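PDB 4MDY: periplasmic binding protein from Mycobacterium smegmatis, which probably captures an iron-bearing solute outside the cell membrane and delivers it to an ABC transporter for uptake. Local coordinates for residues I87-I92 with A109-K114. Residues are numbered along the deposited sequence; the frame is centred on the assembly and turned at random.
Sequences IPVEEI and ADTYAK
The methyl group of Thr111, rather than its hydroxyl, carries this contact: a polar residue serves as an apolar surface between two short helices. CG2 stands opposite the backbone N (chi1 -55°, measured to OG1), which aims it at residues 87-92, where Thr111 CG2 meets Ile87 CD1 at 3.8 Å. The hydroxyl is hydrogen-bonded to the carboxylate of Asp108, just ahead of the helix, and illustrates how a threonine engaged by a neighbour can still present its methyl to apolar partners. The long branch of Ile87 runs at a slant to the Thr111 side chain and offers the flank of its terminal CD1, placed there by an extended second torsion (chi2 159°). The two methyls of Val89 divide the work. Val89 CG2 lies 4.3 Å from Thr111 CG2, giving this one methyl two aliphatic neighbours. Val89 CG1 lies 4.4 Å from Lys114 CB. Lys114 thus lends the base of its chain; its extended remainder leads away to Asp110, one turn back, where Lys114 NZ forms a salt bridge with Asp110 OD2 at 2.9 Å, on the syn side and 30° out of the carboxylate plane. No hydrogen bond crosses between the segments, and just 159 Å² is buried, as suits a light helix-helix contact at the surface of the N-terminal lobe of this family 8 solute-binding protein. The contact joins the start of helix 89-94 directly to helix 109-116, with strand 99-102 between them in the chain. Val89 and Ile92 also touch Leu115, Ile92 reaches Leu81 of strand 79-81, and Ile87 rests on Ala105 and Leu107 in the loop leading into helix 109-116.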
loop_
_atom_site.group_PDB
_atom_site.type_symbol
_atom_site.label_atom_id
_atom_site.label_comp_id
_atom_site.label_asym_id
_atom_site.label_seq_id
_atom_site.Cartn_x
_atom_site.Cartn_y
_atom_site.Cartn_z
ATOM N N ILE A 87 7.290 -9.897 14.543
ATOM C CA ILE A 87 6.656 -8.838 15.314
ATOM C C ILE A 87 7.371 -8.758 16.661
ATOM O O ILE A 87 7.473 -9.770 17.359
ATOM C CB ILE A 87 5.151 -9.106 15.506
ATOM C CG1 ILE A 87 4.444 -9.088 14.145
ATOM C CG2 ILE A 87 4.535 -8.068 16.434
ATOM C CD1 ILE A 87 3.116 -9.811 14.136
ATOM N N PRO A 88 7.902 -7.570 17.011
ATOM C CA PRO A 88 8.663 -7.432 18.254
ATOM C C PRO A 88 7.741 -7.329 19.467
ATOM O O PRO A 88 7.400 -6.231 19.908
ATOM C CB PRO A 88 9.461 -6.142 18.031
ATOM C CG PRO A 88 8.605 -5.329 17.122
ATOM C CD PRO A 88 7.861 -6.306 16.250
ATOM N N VAL A 89 7.354 -8.480 20.005
ATOM C CA VAL A 89 6.350 -8.540 21.066
ATOM C C VAL A 89 6.832 -7.844 22.340
ATOM O O VAL A 89 6.074 -7.082 22.950
ATOM C CB VAL A 89 5.923 -9.996 21.359
ATOM C CG1 VAL A 89 5.026 -10.071 22.593
ATOM C CG2 VAL A 89 5.206 -10.580 20.147
ATOM N N GLU A 90 8.089 -8.089 22.722
ATOM C CA GLU A 90 8.647 -7.511 23.949
ATOM C C GLU A 90 8.739 -5.990 23.859
ATOM O O GLU A 90 8.444 -5.296 24.833
ATOM C CB GLU A 90 10.032 -8.098 24.272
ATOM C CG GLU A 90 10.058 -9.601 24.539
ATOM C CD GLU A 90 9.431 -10.015 25.866
ATOM O OE1 GLU A 90 8.949 -9.144 26.630
ATOM O OE2 GLU A 90 9.422 -11.235 26.148
ATOM N N GLU A 91 9.142 -5.472 22.698
ATOM C CA GLU A 91 9.192 -4.021 22.492
ATOM C C GLU A 91 7.801 -3.411 22.626
ATOM O O GLU A 91 7.614 -2.382 23.269
ATOM C CB GLU A 91 9.759 -3.670 21.115
ATOM C CG GLU A 91 11.189 -4.149 20.883
ATOM C CD GLU A 91 11.938 -3.363 19.809
ATOM O OE1 GLU A 91 11.631 -2.167 19.598
ATOM O OE2 GLU A 91 12.858 -3.943 19.185
ATOM N N ILE A 92 6.820 -4.057 22.010
ATOM C CA ILE A 92 5.451 -3.556 22.044
ATOM C C ILE A 92 4.915 -3.534 23.489
ATOM O O ILE A 92 4.375 -2.524 23.934
ATOM C CB ILE A 92 4.549 -4.348 21.069
ATOM C CG1 ILE A 92 4.984 -4.053 19.629
ATOM C CG2 ILE A 92 3.083 -3.972 21.269
ATOM C CD1 ILE A 92 4.499 -5.039 18.595
ATOM N N ALA A 109 -1.892 -17.024 14.677
ATOM C CA ALA A 109 -2.733 -17.217 15.862
ATOM C C ALA A 109 -1.949 -17.139 17.165
ATOM O O ALA A 109 -2.427 -16.581 18.151
ATOM C CB ALA A 109 -3.462 -18.549 15.780
ATOM N N ASP A 110 -0.751 -17.712 17.165
ATOM C CA ASP A 110 0.111 -17.696 18.346
ATOM C C ASP A 110 0.480 -16.260 18.714
ATOM O O ASP A 110 0.287 -15.836 19.848
ATOM C CB ASP A 110 1.379 -18.518 18.083
ATOM C CG ASP A 110 2.339 -18.515 19.263
ATOM O OD1 ASP A 110 1.884 -18.738 20.407
ATOM O OD2 ASP A 110 3.552 -18.291 19.040
ATOM N N THR A 111 0.983 -15.518 17.734
ATOM C CA THR A 111 1.422 -14.143 17.943
ATOM C C THR A 111 0.260 -13.210 18.280
ATOM O O THR A 111 0.412 -12.297 19.081
ATOM C CB THR A 111 2.196 -13.635 16.717
ATOM O OG1 THR A 111 3.268 -14.545 16.443
ATOM C CG2 THR A 111 2.780 -12.266 16.971
ATOM N N TYR A 112 -0.900 -13.449 17.679
ATOM C CA TYR A 112 -2.117 -12.757 18.081
ATOM C C TYR A 112 -2.414 -12.965 19.567
ATOM O O TYR A 112 -2.720 -12.013 20.274
ATOM C CB TYR A 112 -3.316 -13.226 17.257
ATOM C CG TYR A 112 -4.629 -12.686 17.781
ATOM C CD1 TYR A 112 -4.999 -11.363 17.545
ATOM C CD2 TYR A 112 -5.485 -13.480 18.540
ATOM C CE1 TYR A 112 -6.191 -10.859 18.024
ATOM C CE2 TYR A 112 -6.680 -12.980 19.027
ATOM C CZ TYR A 112 -7.026 -11.663 18.766
ATOM O OH TYR A 112 -8.209 -11.142 19.228
ATOM N N ALA A 113 -2.325 -14.209 20.036
ATOM C CA ALA A 113 -2.558 -14.508 21.456
ATOM C C ALA A 113 -1.574 -13.747 22.355
ATOM O O ALA A 113 -1.961 -13.169 23.376
ATOM C CB ALA A 113 -2.479 -16.010 21.710
ATOM N N LYS A 114 -0.310 -13.715 21.947
ATOM C CA LYS A 114 0.728 -12.986 22.681
ATOM C C LYS A 114 0.488 -11.473 22.749
ATOM O O LYS A 114 0.684 -10.850 23.802
ATOM C CB LYS A 114 2.092 -13.257 22.052
ATOM C CG LYS A 114 2.566 -14.688 22.215
ATOM C CD LYS A 114 3.846 -14.923 21.437
ATOM C CE LYS A 114 4.411 -16.301 21.722
ATOM N NZ LYS A 114 5.406 -16.711 20.693
#